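Local coordinates for DUF4442 domain-containing protein (Pseudomonas aeruginosa, PDB 1YOC), which is of unknown function but has a hotdog fold related to the PaaI-type thioesterases, so it may act on acyl-CoA thioesters, at residues B[4-8]-B[21-25]; B[42-48]-B[105-111]; B[93-99]-B[134-140]; B[118-124]-B[139-145]. All coordinates share one frame; numbering follows the deposited sequence.

Interaction 1 of 4, residues B[4-8]-B[21-25]; sequences SQMMQ and MIGQF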
loop_
_atom_site.group_PDB
_atom_site.type_symbol
_atom_site.label_atom_id
_atom_site.label_comp_id
_atom_site.label_asym_id
_atom_site.label_seq_id
_atom_site.Cartn_x
_atom_site.Cartn_y
_atom_site.Cartn_z
ATOM N N SER B 4 -19.400 -2.902 -3.935
ATOM C CA SER B 4 -19.842 -3.701 -2.800
ATOM C C SER B 4 -20.810 -4.799 -3.209
ATOM O O SER B 4 -20.756 -5.883 -2.660
ATOM C CB SER B 4 -20.460 -2.823 -1.697
ATOM O OG SER B 4 -21.617 -2.112 -2.132
ATOM N N GLN B 5 -21.673 -4.526 -4.185
ATOM C CA GLN B 5 -22.605 -5.551 -4.655
ATOM C C GLN B 5 -21.812 -6.744 -5.218
ATOM O O GLN B 5 -22.169 -7.899 -4.971
ATOM C CB GLN B 5 -23.565 -4.953 -5.714
ATOM C CG GLN B 5 -24.550 -3.937 -5.123
ATOM C CD GLN B 5 -25.248 -3.060 -6.174
ATOM O OE1 GLN B 5 -25.842 -2.013 -5.846
ATOM N NE2 GLN B 5 -25.178 -3.476 -7.436
ATOM N N MET B 6 -20.727 -6.476 -5.951
ATOM C CA MET B 6 -19.902 -7.564 -6.491
ATOM C C MET B 6 -19.289 -8.353 -5.335
ATOM O O MET B 6 -19.380 -9.581 -5.268
ATOM C CB MET B 6 -18.774 -7.001 -7.366
ATOM C CG MET B 6 -19.248 -6.487 -8.749
ATOM S SD MET B 6 -19.797 -7.888 -9.754
ATOM C CE MET B 6 -18.209 -8.466 -10.332
ATOM N N MET B 7 -18.654 -7.635 -4.410
ATOM C CA MET B 7 -18.026 -8.332 -3.296
ATOM C C MET B 7 -19.033 -9.214 -2.558
ATOM O O MET B 7 -18.749 -10.373 -2.246
ATOM C CB MET B 7 -17.403 -7.347 -2.296
ATOM C CG MET B 7 -16.290 -6.458 -2.863
ATOM S SD MET B 7 -14.922 -7.353 -3.648
ATOM C CE MET B 7 -14.019 -5.865 -4.404
ATOM N N GLN B 8 -20.204 -8.670 -2.288
ATOM C CA GLN B 8 -21.188 -9.430 -1.536
ATOM C C GLN B 8 -21.692 -10.624 -2.306
ATOM O O GLN B 8 -21.732 -11.743 -1.782
ATOM C CB GLN B 8 -22.350 -8.523 -1.130
ATOM C CG GLN B 8 -21.907 -7.433 -0.159
ATOM C CD GLN B 8 -22.987 -6.402 0.168
ATOM O OE1 GLN B 8 -23.576 -5.761 -0.726
ATOM N NE2 GLN B 8 -23.239 -6.223 1.461
ATOM N N MET B 21 -13.169 -13.832 -9.104
ATOM C CA MET B 21 -13.855 -12.610 -9.465
ATOM C C MET B 21 -12.947 -11.407 -9.150
ATOM O O MET B 21 -12.748 -10.509 -9.983
ATOM C CB MET B 21 -15.195 -12.496 -8.707
ATOM C CG MET B 21 -15.970 -11.186 -8.927
ATOM S SD MET B 21 -15.302 -9.725 -7.995
ATOM C CE MET B 21 -15.674 -10.236 -6.218
ATOM N N ILE B 22 -12.351 -11.382 -7.969
ATOM C CA ILE B 22 -11.573 -10.185 -7.661
ATOM C C ILE B 22 -10.340 -10.071 -8.573
ATOM O O ILE B 22 -9.955 -8.984 -8.958
ATOM C CB ILE B 22 -11.269 -10.141 -6.130
ATOM C CG1 ILE B 22 -11.112 -8.679 -5.677
ATOM C CG2 ILE B 22 -10.112 -10.985 -5.822
ATOM C CD1 ILE B 22 -11.080 -8.479 -4.171
ATOM N N GLY B 23 -9.768 -11.209 -8.959
ATOM C CA GLY B 23 -8.623 -11.218 -9.852
ATOM C C GLY B 23 -8.952 -10.574 -11.197
ATOM O O GLY B 23 -8.108 -9.920 -11.844
ATOM N N GLN B 24 -10.203 -10.725 -11.610
ATOM C CA GLN B 24 -10.617 -10.159 -12.890
ATOM C C GLN B 24 -11.158 -8.735 -12.778
ATOM O O GLN B 24 -10.849 -7.873 -13.616
ATOM C CB GLN B 24 -11.684 -11.060 -13.537
ATOM C CG GLN B 24 -12.230 -10.496 -14.892
ATOM C CD GLN B 24 -11.292 -10.783 -16.048
ATOM O OE1 GLN B 24 -11.174 -10.001 -17.019
ATOM N NE2 GLN B 24 -10.616 -11.908 -15.959
ATOM N N PHE B 25 -11.920 -8.469 -11.720
ATOM C CA PHE B 25 -12.557 -7.175 -11.639
ATOM C C PHE B 25 -11.977 -6.060 -10.764
ATOM O O PHE B 25 -12.424 -4.894 -10.859
ATOM C CB PHE B 25 -14.038 -7.446 -11.372
ATOM C CG PHE B 25 -14.711 -8.212 -12.519
ATOM C CD1 PHE B 25 -15.123 -7.534 -13.688
ATOM C CD2 PHE B 25 -14.913 -9.591 -12.443
ATOM C CE1 PHE B 25 -15.729 -8.227 -14.759
ATOM C CE2 PHE B 25 -15.529 -10.298 -13.529
ATOM C CZ PHE B 25 -15.933 -9.604 -14.680
#
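Met6 and Met21 meet because each chain folds back on itself at chi2 and chi3: Met6 sets off with CG anti to its own carbonyl carbon (chi1 -74°), whereas in Met21 CG is trans to the backbone N (chi1 176°) and runs toward helix 2-13. The Met6 methyl then slants across the Met21 chain, with Met6 CE 3.8 Å from Met21 CG and about equally near the sulfur. Met6 CE also lies over one face of the Phe25 ring, displaced toward its rim, 4.1 Å from Phe25 CD2; the aliphatic CG of Gln24 covers the opposite face. Met7 crosses Met21 at about a right angle, Met7 SD being 3.9 Å from Met21 CE, and its own methyl end reaches Ile22, where Met7 CE and Ile22 CD1 stand 3.9 Å apart. The contact is wholly apolar and largely made by methionines, which span the 11.3 Å between the axes of the two segments. The segments run nearly antiparallel, at 153°; helix 15-25 follows helix 2-13 directly in the chain. Met6 and Phe25 lie toward the surface, Met7 and Ile22 toward the interior. There Met7 rests on Leu72 and Thr76 of helix 63-81 and on Phe36 and Leu39 of strand 35-40, while Ile22 packs against Phe29 and Pro34 in the loop leading into that strand.

Interaction 2 of 4, residues B[42-48]-B[105-111]; sequences GYAEVTF and VRAVADG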
loop_
_atom_site.group_PDB
_atom_site.type_symbol
_atom_site.label_atom_id
_atom_site.label_comp_id
_atom_site.label_asym_id
_atom_site.label_seq_id
_atom_site.Cartn_x
_atom_site.Cartn_y
_atom_site.Cartn_z
ATOM N N GLY B 42 -21.923 0.256 6.965
ATOM C CA GLY B 42 -21.337 0.497 8.277
ATOM C C GLY B 42 -20.321 -0.507 8.824
ATOM O O GLY B 42 -19.765 -0.274 9.906
ATOM N N TYR B 43 -20.060 -1.614 8.130
ATOM C CA TYR B 43 -19.079 -2.586 8.669
ATOM C C TYR B 43 -18.442 -3.506 7.625
ATOM O O TYR B 43 -19.145 -4.076 6.803
ATOM C CB TYR B 43 -19.772 -3.487 9.729
ATOM C CG TYR B 43 -18.809 -4.433 10.434
ATOM C CD1 TYR B 43 -18.014 -3.977 11.488
ATOM C CD2 TYR B 43 -18.636 -5.762 9.993
ATOM C CE1 TYR B 43 -17.054 -4.826 12.103
ATOM C CE2 TYR B 43 -17.658 -6.630 10.594
ATOM C CZ TYR B 43 -16.880 -6.137 11.645
ATOM O OH TYR B 43 -15.919 -6.944 12.230
ATOM N N ALA B 44 -17.120 -3.659 7.635
ATOM C CA ALA B 44 -16.497 -4.606 6.710
ATOM C C ALA B 44 -15.376 -5.312 7.446
ATOM O O ALA B 44 -14.658 -4.719 8.281
ATOM C CB ALA B 44 -15.939 -3.900 5.468
ATOM N N GLU B 45 -15.246 -6.596 7.162
ATOM C CA GLU B 45 -14.191 -7.381 7.764
ATOM C C GLU B 45 -13.641 -8.314 6.706
ATOM O O GLU B 45 -14.392 -9.069 6.068
ATOM C CB GLU B 45 -14.728 -8.167 8.972
ATOM C CG GLU B 45 -13.669 -8.987 9.705
ATOM C CD GLU B 45 -14.274 -9.754 10.899
ATOM O OE1 GLU B 45 -15.331 -9.335 11.421
ATOM O OE2 GLU B 45 -13.689 -10.766 11.326
ATOM N N VAL B 46 -12.328 -8.232 6.510
ATOM C CA VAL B 46 -11.659 -9.048 5.487
ATOM C C VAL B 46 -10.505 -9.829 6.103
ATOM O O VAL B 46 -9.934 -9.443 7.151
ATOM C CB VAL B 46 -11.049 -8.172 4.318
ATOM C CG1 VAL B 46 -12.109 -7.242 3.702
ATOM C CG2 VAL B 46 -9.923 -7.382 4.817
ATOM N N THR B 47 -10.156 -10.931 5.463
ATOM C CA THR B 47 -9.025 -11.708 5.954
ATOM C C THR B 47 -8.137 -12.011 4.749
ATOM O O THR B 47 -8.613 -11.965 3.631
ATOM C CB THR B 47 -9.465 -13.090 6.528
ATOM O OG1 THR B 47 -10.185 -13.822 5.515
ATOM C CG2 THR B 47 -10.388 -12.918 7.742
ATOM N N PHE B 48 -6.839 -12.232 4.960
ATOM C CA PHE B 48 -6.019 -12.710 3.849
ATOM C C PHE B 48 -4.933 -13.605 4.479
ATOM O O PHE B 48 -4.490 -13.385 5.619
ATOM C CB PHE B 48 -5.460 -11.589 2.937
ATOM C CG PHE B 48 -4.362 -10.748 3.550
ATOM C CD1 PHE B 48 -3.030 -11.101 3.386
ATOM C CD2 PHE B 48 -4.682 -9.538 4.201
ATOM C CE1 PHE B 48 -1.978 -10.238 3.853
ATOM C CE2 PHE B 48 -3.674 -8.672 4.670
ATOM C CZ PHE B 48 -2.332 -9.007 4.498
ATOM N N VAL B 105 -3.949 -12.527 8.481
ATOM C CA VAL B 105 -4.466 -11.223 8.875
ATOM C C VAL B 105 -5.978 -11.051 8.776
ATOM O O VAL B 105 -6.620 -11.598 7.869
ATOM C CB VAL B 105 -3.786 -10.130 7.975
ATOM C CG1 VAL B 105 -4.205 -8.753 8.425
ATOM C CG2 VAL B 105 -2.251 -10.243 8.102
ATOM N N ARG B 106 -6.538 -10.316 9.737
ATOM C CA ARG B 106 -7.969 -9.989 9.763
ATOM C C ARG B 106 -8.009 -8.444 9.857
ATOM O O ARG B 106 -7.401 -7.864 10.750
ATOM C CB ARG B 106 -8.624 -10.609 11.015
ATOM C CG ARG B 106 -10.164 -10.442 11.164
ATOM C CD ARG B 106 -10.695 -11.232 12.447
ATOM N NE ARG B 106 -10.817 -10.373 13.652
ATOM C CZ ARG B 106 -9.990 -10.408 14.706
ATOM N NH1 ARG B 106 -8.965 -11.255 14.724
ATOM N NH2 ARG B 106 -10.176 -9.600 15.750
ATOM N N ALA B 107 -8.696 -7.784 8.929
ATOM C CA ALA B 107 -8.766 -6.333 8.978
ATOM C C ALA B 107 -10.206 -5.935 9.191
ATOM O O ALA B 107 -11.098 -6.419 8.500
ATOM C CB ALA B 107 -8.207 -5.731 7.651
ATOM N N VAL B 108 -10.431 -5.025 10.137
ATOM C CA VAL B 108 -11.772 -4.598 10.473
ATOM C C VAL B 108 -11.958 -3.113 10.236
ATOM O O VAL B 108 -11.159 -2.293 10.705
ATOM C CB VAL B 108 -12.060 -4.911 11.977
ATOM C CG1 VAL B 108 -13.443 -4.368 12.364
ATOM C CG2 VAL B 108 -11.936 -6.441 12.255
ATOM N N ALA B 109 -13.018 -2.764 9.501
ATOM C CA ALA B 109 -13.332 -1.366 9.230
ATOM C C ALA B 109 -14.676 -1.127 9.915
ATOM O O ALA B 109 -15.733 -1.572 9.440
ATOM C CB ALA B 109 -13.427 -1.109 7.645
ATOM N N ASP B 110 -14.628 -0.451 11.062
ATOM C CA ASP B 110 -15.849 -0.169 11.852
ATOM C C ASP B 110 -16.420 1.176 11.422
ATOM O O ASP B 110 -15.850 2.214 11.764
ATOM C CB ASP B 110 -15.425 -0.130 13.334
ATOM C CG ASP B 110 -16.563 0.243 14.284
ATOM O OD1 ASP B 110 -17.676 0.558 13.820
ATOM O OD2 ASP B 110 -16.314 0.188 15.506
ATOM N N GLY B 111 -17.533 1.166 10.680
ATOM C CA GLY B 111 -18.135 2.404 10.198
ATOM C C GLY B 111 -19.340 2.844 11.024
ATOM O O GLY B 111 -20.112 3.678 10.568
#
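Ala44 pairs with Ala109 and Val46 with Ala107 in antiparallel strands of the hotdog sheet, each through two reciprocal N-H...O bonds, the shortest being Ala107 N to Val46 O at 2.7 Å; Phe48 and Val105 form the same kind of pair at one end. At the other, Gly111 N reaches Gly42 O from above the carbonyl plane, with a bent N-H...O angle of 135°. The extended Glu45 chain divides its carboxylate: Glu45 OE1 is 2.6 Å from Tyr43 OH, which donates to it, while OE2 makes a long salt bridge at the edge of the Arg106 guanidinium. That guanidinium has a stronger partner in Asp132 and a cation-pi contact with Tyr129. Beside these groups, Val108 CG1 lies 3.6 Å from Tyr43 CE1. The opposite face, with Ala44, Val46, Phe48 and their partners, is buried, and Phe48, Val105 and Ala109 touch helix 63-81. Phe48 CG sits between its backbone N and carbonyl carbon (chi1 72°), which lays the ring alongside Val105; this is a CH-pi contact, with Val105 CB 4.0 Å from the centroid of the Phe48 ring, over its face.

Interaction 3 of 4, residues B[93-99]-B[134-140]; sequences MTVEYLA and PVFRAEI. With GOL (glycerol), chain C.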
loop_
_atom_site.group_PDB
_atom_site.type_symbol
_atom_site.label_atom_id
_atom_site.label_comp_id
_atom_site.label_asym_id
_atom_site.label_seq_id
_atom_site.Cartn_x
_atom_site.Cartn_y
_atom_site.Cartn_z
ATOM N N MET B 93 -4.520 8.646 3.066
ATOM C CA MET B 93 -4.486 7.523 4.007
ATOM C C MET B 93 -3.298 7.697 4.937
ATOM O O MET B 93 -2.220 8.123 4.503
ATOM C CB MET B 93 -4.349 6.167 3.286
ATOM C CG MET B 93 -4.085 5.004 4.286
ATOM S SD MET B 93 -3.964 3.383 3.467
ATOM C CE MET B 93 -2.409 3.579 2.572
ATOM N N THR B 94 -3.524 7.470 6.220
ATOM C CA THR B 94 -2.418 7.490 7.178
ATOM C C THR B 94 -2.435 6.142 7.867
ATOM O O THR B 94 -3.480 5.661 8.302
ATOM C CB THR B 94 -2.527 8.619 8.246
ATOM O OG1 THR B 94 -2.387 9.881 7.574
ATOM C CG2 THR B 94 -1.368 8.483 9.310
ATOM N N VAL B 95 -1.272 5.516 7.962
ATOM C CA VAL B 95 -1.184 4.222 8.629
ATOM C C VAL B 95 -0.032 4.239 9.680
ATOM O O VAL B 95 0.910 5.039 9.593
ATOM C CB VAL B 95 -0.868 3.066 7.633
ATOM C CG1 VAL B 95 -1.894 3.050 6.493
ATOM C CG2 VAL B 95 0.580 3.256 7.012
ATOM N N GLU B 96 -0.144 3.350 10.672
ATOM C CA GLU B 96 0.915 3.146 11.675
ATOM C C GLU B 96 1.154 1.649 11.807
ATOM O O GLU B 96 0.202 0.836 11.853
ATOM C CB GLU B 96 0.507 3.725 13.043
ATOM C CG GLU B 96 0.616 5.273 13.014
ATOM C CD GLU B 96 0.157 5.880 14.315
ATOM O OE1 GLU B 96 -1.054 6.073 14.493
ATOM O OE2 GLU B 96 1.023 6.128 15.164
ATOM N N TYR B 97 2.428 1.285 11.853
ATOM C CA TYR B 97 2.815 -0.108 11.942
ATOM C C TYR B 97 3.054 -0.420 13.401
ATOM O O TYR B 97 4.035 0.033 13.989
ATOM C CB TYR B 97 4.069 -0.328 11.094
ATOM C CG TYR B 97 3.819 0.108 9.664
ATOM C CD1 TYR B 97 2.794 -0.482 8.912
ATOM C CD2 TYR B 97 4.614 1.100 9.048
ATOM C CE1 TYR B 97 2.558 -0.104 7.568
ATOM C CE2 TYR B 97 4.376 1.480 7.701
ATOM C CZ TYR B 97 3.360 0.869 6.982
ATOM O OH TYR B 97 3.130 1.214 5.659
ATOM N N LEU B 98 2.147 -1.194 13.986
ATOM C CA LEU B 98 2.236 -1.467 15.418
ATOM C C LEU B 98 3.096 -2.641 15.861
ATOM O O LEU B 98 3.697 -2.592 16.949
ATOM C CB LEU B 98 0.830 -1.694 15.995
ATOM C CG LEU B 98 -0.230 -0.651 15.561
ATOM C CD1 LEU B 98 -1.510 -0.946 16.319
ATOM C CD2 LEU B 98 0.259 0.783 15.814
ATOM N N ALA B 99 3.105 -3.702 15.069
ATOM C CA ALA B 99 3.849 -4.913 15.418
ATOM C C ALA B 99 4.083 -5.686 14.129
ATOM O O ALA B 99 3.427 -5.427 13.131
ATOM C CB ALA B 99 3.000 -5.775 16.400
ATOM N N PRO B 134 -3.710 -6.545 17.650
ATOM C CA PRO B 134 -3.547 -5.463 16.669
ATOM C C PRO B 134 -2.097 -5.300 16.227
ATOM O O PRO B 134 -1.177 -5.254 17.048
ATOM C CB PRO B 134 -4.095 -4.247 17.406
ATOM C CG PRO B 134 -3.771 -4.545 18.836
ATOM C CD PRO B 134 -3.993 -6.015 18.996
ATOM N N VAL B 135 -1.893 -5.230 14.914
ATOM C CA VAL B 135 -0.556 -5.114 14.369
ATOM C C VAL B 135 -0.427 -3.906 13.422
ATOM O O VAL B 135 0.680 -3.537 13.039
ATOM C CB VAL B 135 -0.168 -6.380 13.550
ATOM C CG1 VAL B 135 -0.232 -7.643 14.413
ATOM C CG2 VAL B 135 -1.064 -6.510 12.301
ATOM N N PHE B 136 -1.550 -3.269 13.108
ATOM C CA PHE B 136 -1.579 -2.189 12.111
ATOM C C PHE B 136 -2.863 -1.383 12.226
ATOM O O PHE B 136 -3.929 -1.947 12.524
ATOM C CB PHE B 136 -1.518 -2.852 10.736
ATOM C CG PHE B 136 -1.874 -1.949 9.563
ATOM C CD1 PHE B 136 -0.880 -1.271 8.850
ATOM C CD2 PHE B 136 -3.198 -1.878 9.111
ATOM C CE1 PHE B 136 -1.200 -0.538 7.672
ATOM C CE2 PHE B 136 -3.534 -1.148 7.945
ATOM C CZ PHE B 136 -2.514 -0.484 7.226
ATOM N N ARG B 137 -2.756 -0.072 11.977
ATOM C CA ARG B 137 -3.947 0.807 11.980
ATOM C C ARG B 137 -3.857 1.733 10.774
ATOM O O ARG B 137 -2.769 2.146 10.389
ATOM C CB ARG B 137 -3.997 1.761 13.186
ATOM C CG ARG B 137 -4.182 1.195 14.559
ATOM C CD ARG B 137 -4.459 2.390 15.557
ATOM N NE ARG B 137 -3.317 3.297 15.686
ATOM C CZ ARG B 137 -2.353 3.174 16.604
ATOM N NH1 ARG B 137 -2.384 2.196 17.502
ATOM N NH2 ARG B 137 -1.313 3.995 16.596
ATOM N N ALA B 138 -5.014 2.072 10.209
ATOM C CA ALA B 138 -5.066 3.026 9.112
ATOM C C ALA B 138 -6.329 3.882 9.251
ATOM O O ALA B 138 -7.310 3.493 9.920
ATOM C CB ALA B 138 -5.119 2.316 7.782
ATOM N N GLU B 139 -6.271 5.057 8.632
ATOM C CA GLU B 139 -7.431 5.936 8.517
ATOM C C GLU B 139 -7.390 6.332 7.036
ATOM O O GLU B 139 -6.387 6.832 6.578
ATOM C CB GLU B 139 -7.280 7.153 9.426
ATOM C CG GLU B 139 -7.719 6.856 10.864
ATOM C CD GLU B 139 -7.411 8.015 11.818
ATOM O OE1 GLU B 139 -7.088 9.131 11.332
ATOM O OE2 GLU B 139 -7.505 7.790 13.039
ATOM N N ILE B 140 -8.448 6.028 6.284
ATOM C CA ILE B 140 -8.515 6.355 4.871
ATOM C C ILE B 140 -9.610 7.422 4.718
ATOM O O ILE B 140 -10.756 7.218 5.095
ATOM C CB ILE B 140 -8.850 5.110 4.053
ATOM C CG1 ILE B 140 -7.726 4.073 4.221
ATOM C CG2 ILE B 140 -9.026 5.509 2.557
ATOM C CD1 ILE B 140 -8.060 2.662 3.636
HETATM C C1 GOL C . -4.427 5.876 12.421
HETATM O O1 GOL C . -4.219 5.473 13.777
HETATM C C2 GOL C . -3.209 6.638 11.867
HETATM O O2 GOL C . -3.198 5.208 11.823
HETATM C C3 GOL C . -2.573 7.902 12.468
HETATM O O3 GOL C . -3.386 9.070 12.270
#
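Arg137 presents a flat guanidinium to Leu98 and Glu96: Leu98 CD2 lies over one face, 3.4 Å from Arg137 NH1, while Glu96 OE1 sits at the edge. The salt bridge is straight on the donor side, Arg137 NH2 to Glu96 OE1 being 3.0 Å with an angle of 177° at the hydrogen, but the bond meets the carboxylate from above its plane, and the two planes stand 74° apart. A glycerol, probably from the crystallisation liquor, takes a second place at the guanidinium edge, its O1 3.0 Å from Arg137 NE. On the buried face of the sheet, Tyr97 CD1 reaches the edge of the Phe136 ring at 3.8 Å from Phe136 CD1. Phe136 CG is trans to the backbone N (chi1 166°), which carries the ring alongside Tyr97 and against Val95, which crosses it at a slant with Val95 CB 3.6 Å from Phe136 CE1. Val95 CG1 also packs on Ala138 CB, and Met93 runs beside Ile140. Paired backbone bonds join Thr94 to Glu139 and Glu96 to Arg137; past them Val135 O accepts from both Leu98 N and Ala99 N. Val135 and Phe136 together face Ala128 in a classic beta bulge. Residues 93-96 continue the sheet into an antiparallel strand of the second subunit, where Thr94 bonds its counterpart, an arrangement typical of hotdog-fold dimers with a sheet continuous across the interface.

Interaction 4 of 4, residues B[118-124]-B[139-145]; sequences ATGNLVV and EITMYVS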
loop_
_atom_site.group_PDB
_atom_site.type_symbol
_atom_site.label_atom_id
_atom_site.label_comp_id
_atom_site.label_asym_id
_atom_site.label_seq_id
_atom_site.Cartn_x
_atom_site.Cartn_y
_atom_site.Cartn_z
ATOM N N ALA B 118 -23.578 12.151 5.001
ATOM C CA ALA B 118 -22.876 13.418 4.807
ATOM C C ALA B 118 -21.953 13.449 3.578
ATOM O O ALA B 118 -21.396 12.429 3.172
ATOM C CB ALA B 118 -22.078 13.777 6.094
ATOM N N THR B 119 -21.810 14.618 2.951
ATOM C CA THR B 119 -20.905 14.728 1.804
ATOM C C THR B 119 -19.646 15.376 2.386
ATOM O O THR B 119 -19.666 15.873 3.503
ATOM C CB THR B 119 -21.478 15.618 0.654
ATOM O OG1 THR B 119 -21.897 16.883 1.186
ATOM C CG2 THR B 119 -22.636 14.935 -0.048
ATOM N N GLY B 120 -18.553 15.381 1.631
ATOM C CA GLY B 120 -17.314 15.941 2.153
ATOM C C GLY B 120 -16.373 14.780 2.517
ATOM O O GLY B 120 -16.549 13.655 2.039
ATOM N N ASN B 121 -15.408 15.048 3.388
ATOM C CA ASN B 121 -14.439 14.040 3.797
ATOM C C ASN B 121 -14.937 13.179 4.920
ATOM O O ASN B 121 -15.383 13.696 5.939
ATOM C CB ASN B 121 -13.145 14.735 4.240
ATOM C CG ASN B 121 -12.451 15.396 3.082
ATOM O OD1 ASN B 121 -12.134 16.608 3.100
ATOM N ND2 ASN B 121 -12.231 14.621 2.050
ATOM N N LEU B 122 -14.884 11.876 4.728
ATOM C CA LEU B 122 -15.273 10.926 5.783
ATOM C C LEU B 122 -13.983 10.143 6.033
ATOM O O LEU B 122 -13.332 9.682 5.073
ATOM C CB LEU B 122 -16.369 9.957 5.303
ATOM C CG LEU B 122 -17.644 10.571 4.701
ATOM C CD1 LEU B 122 -18.707 9.437 4.453
ATOM C CD2 LEU B 122 -18.192 11.628 5.645
ATOM N N VAL B 123 -13.611 9.993 7.301
ATOM C CA VAL B 123 -12.379 9.287 7.651
ATOM C C VAL B 123 -12.731 7.895 8.157
ATOM O O VAL B 123 -13.304 7.721 9.225
ATOM C CB VAL B 123 -11.568 10.105 8.717
ATOM C CG1 VAL B 123 -10.209 9.449 8.977
ATOM C CG2 VAL B 123 -11.412 11.565 8.231
ATOM N N VAL B 124 -12.388 6.891 7.357
ATOM C CA VAL B 124 -12.703 5.510 7.700
ATOM C C VAL B 124 -11.554 4.811 8.441
ATOM O O VAL B 124 -10.416 4.731 7.951
ATOM C CB VAL B 124 -13.003 4.725 6.435
ATOM C CG1 VAL B 124 -13.371 3.296 6.800
ATOM C CG2 VAL B 124 -14.097 5.445 5.637
ATOM N N GLU B 139 -6.271 5.057 8.632
ATOM C CA GLU B 139 -7.431 5.936 8.517
ATOM C C GLU B 139 -7.390 6.332 7.036
ATOM O O GLU B 139 -6.387 6.832 6.578
ATOM C CB GLU B 139 -7.280 7.153 9.426
ATOM C CG GLU B 139 -7.719 6.856 10.864
ATOM C CD GLU B 139 -7.411 8.015 11.818
ATOM O OE1 GLU B 139 -7.088 9.131 11.332
ATOM O OE2 GLU B 139 -7.505 7.790 13.039
ATOM N N ILE B 140 -8.448 6.028 6.284
ATOM C CA ILE B 140 -8.515 6.355 4.871
ATOM C C ILE B 140 -9.610 7.422 4.718
ATOM O O ILE B 140 -10.756 7.218 5.095
ATOM C CB ILE B 140 -8.850 5.110 4.053
ATOM C CG1 ILE B 140 -7.726 4.073 4.221
ATOM C CG2 ILE B 140 -9.026 5.509 2.557
ATOM C CD1 ILE B 140 -8.060 2.662 3.636
ATOM N N THR B 141 -9.207 8.563 4.170
ATOM C CA THR B 141 -10.101 9.682 3.967
ATOM C C THR B 141 -10.725 9.571 2.595
ATOM O O THR B 141 -10.023 9.547 1.578
ATOM C CB THR B 141 -9.340 11.011 4.086
ATOM O OG1 THR B 141 -8.797 11.097 5.418
ATOM C CG2 THR B 141 -10.286 12.192 3.857
ATOM N N MET B 142 -12.044 9.441 2.601
ATOM C CA MET B 142 -12.845 9.331 1.398
ATOM C C MET B 142 -13.503 10.676 1.131
ATOM O O MET B 142 -14.102 11.271 2.047
ATOM C CB MET B 142 -13.970 8.311 1.606
ATOM C CG MET B 142 -13.494 6.939 2.016
ATOM S SD MET B 142 -12.365 6.230 0.756
ATOM C CE MET B 142 -12.240 4.542 1.353
ATOM N N TYR B 143 -13.376 11.191 -0.098
ATOM C CA TYR B 143 -14.072 12.446 -0.414
ATOM C C TYR B 143 -15.411 12.019 -1.047
ATOM O O TYR B 143 -15.434 11.335 -2.080
ATOM C CB TYR B 143 -13.327 13.309 -1.416
ATOM C CG TYR B 143 -14.090 14.604 -1.641
ATOM C CD1 TYR B 143 -14.129 15.574 -0.650
ATOM C CD2 TYR B 143 -14.797 14.844 -2.830
ATOM C CE1 TYR B 143 -14.852 16.781 -0.839
ATOM C CE2 TYR B 143 -15.530 16.039 -3.016
ATOM C CZ TYR B 143 -15.537 17.000 -2.010
ATOM O OH TYR B 143 -16.165 18.254 -2.168
ATOM N N VAL B 144 -16.513 12.414 -0.412
ATOM C CA VAL B 144 -17.830 11.985 -0.854
ATOM C C VAL B 144 -18.568 13.188 -1.379
ATOM O O VAL B 144 -18.577 14.237 -0.753
ATOM C CB VAL B 144 -18.631 11.361 0.333
ATOM C CG1 VAL B 144 -20.066 10.987 -0.117
ATOM C CG2 VAL B 144 -17.891 10.134 0.869
ATOM N N SER B 145 -19.180 13.027 -2.541
ATOM C CA SER B 145 -19.920 14.131 -3.136
ATOM C C SER B 145 -21.232 13.669 -3.794
ATOM O O SER B 145 -21.329 12.536 -4.273
ATOM C CB SER B 145 -19.038 14.809 -4.176
ATOM O OG SER B 145 -18.736 13.901 -5.226
#
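Val144 meets Leu122 and Gly120 on the buried side of this ladder. Val144 has CG1 trans to its backbone N (chi1 176°), which leaves CG2 to touch Leu122: Val144 CG2 is 3.7 Å from Leu122 CD1, the two chains crossing at a slant. Its CG1 approaches Ala118 O, and its backbone N and O are both bonded to Gly120, with Gly120 N 2.6 Å from Val144 O and the return bond entering from above the Gly120 carbonyl plane. Val124, on the same face, lies farther along, its CG2 4.0 Å from Met142 CG, and pairs with Ile140 through two backbone bonds. Strands 120-130 and 133-146 form a beta hairpin within the hotdog sheet, and this contact joins its open end, away from the turn. Val124 and Met142 face helix 63-81, the central helix around which the sheet curls, while Leu122 and Val124 also meet Ile114 and Trp116. On the other face Val123 CG1 lies 3.7 Å from Glu139 CB. Asn121 comes in at the edge of the Tyr143 ring, its ND2 3.4 Å from Tyr143 CD1, with the amide and ring planes 62° apart; the same Asn121 ND2 is 3.6 Å from Thr141 CG2.

How the interactions relate
Interaction 1 comes first along the chain and lies apart, pairing helices 2-13 and 15-25, its centre about 16 Å from that of interaction 2. The other three join strands of one antiparallel sheet in the order 35-40, 43-48, 105-110, 120-130, 133-146, 86-97. Interaction 2 ties the second strand to the third; interaction 4 links the fourth and fifth, and interaction 3 the fifth and sixth. Along the chain interaction 2 closes before interaction 4 opens, while the segments of interaction 3 alternate with those of both. Interactions 3 and 4 share Glu139 and Ile140, so strand 133-146 is held on both flanks, although their centres are about 18 Å apart. All four touch helix 63-81, consistent with a hotdog core.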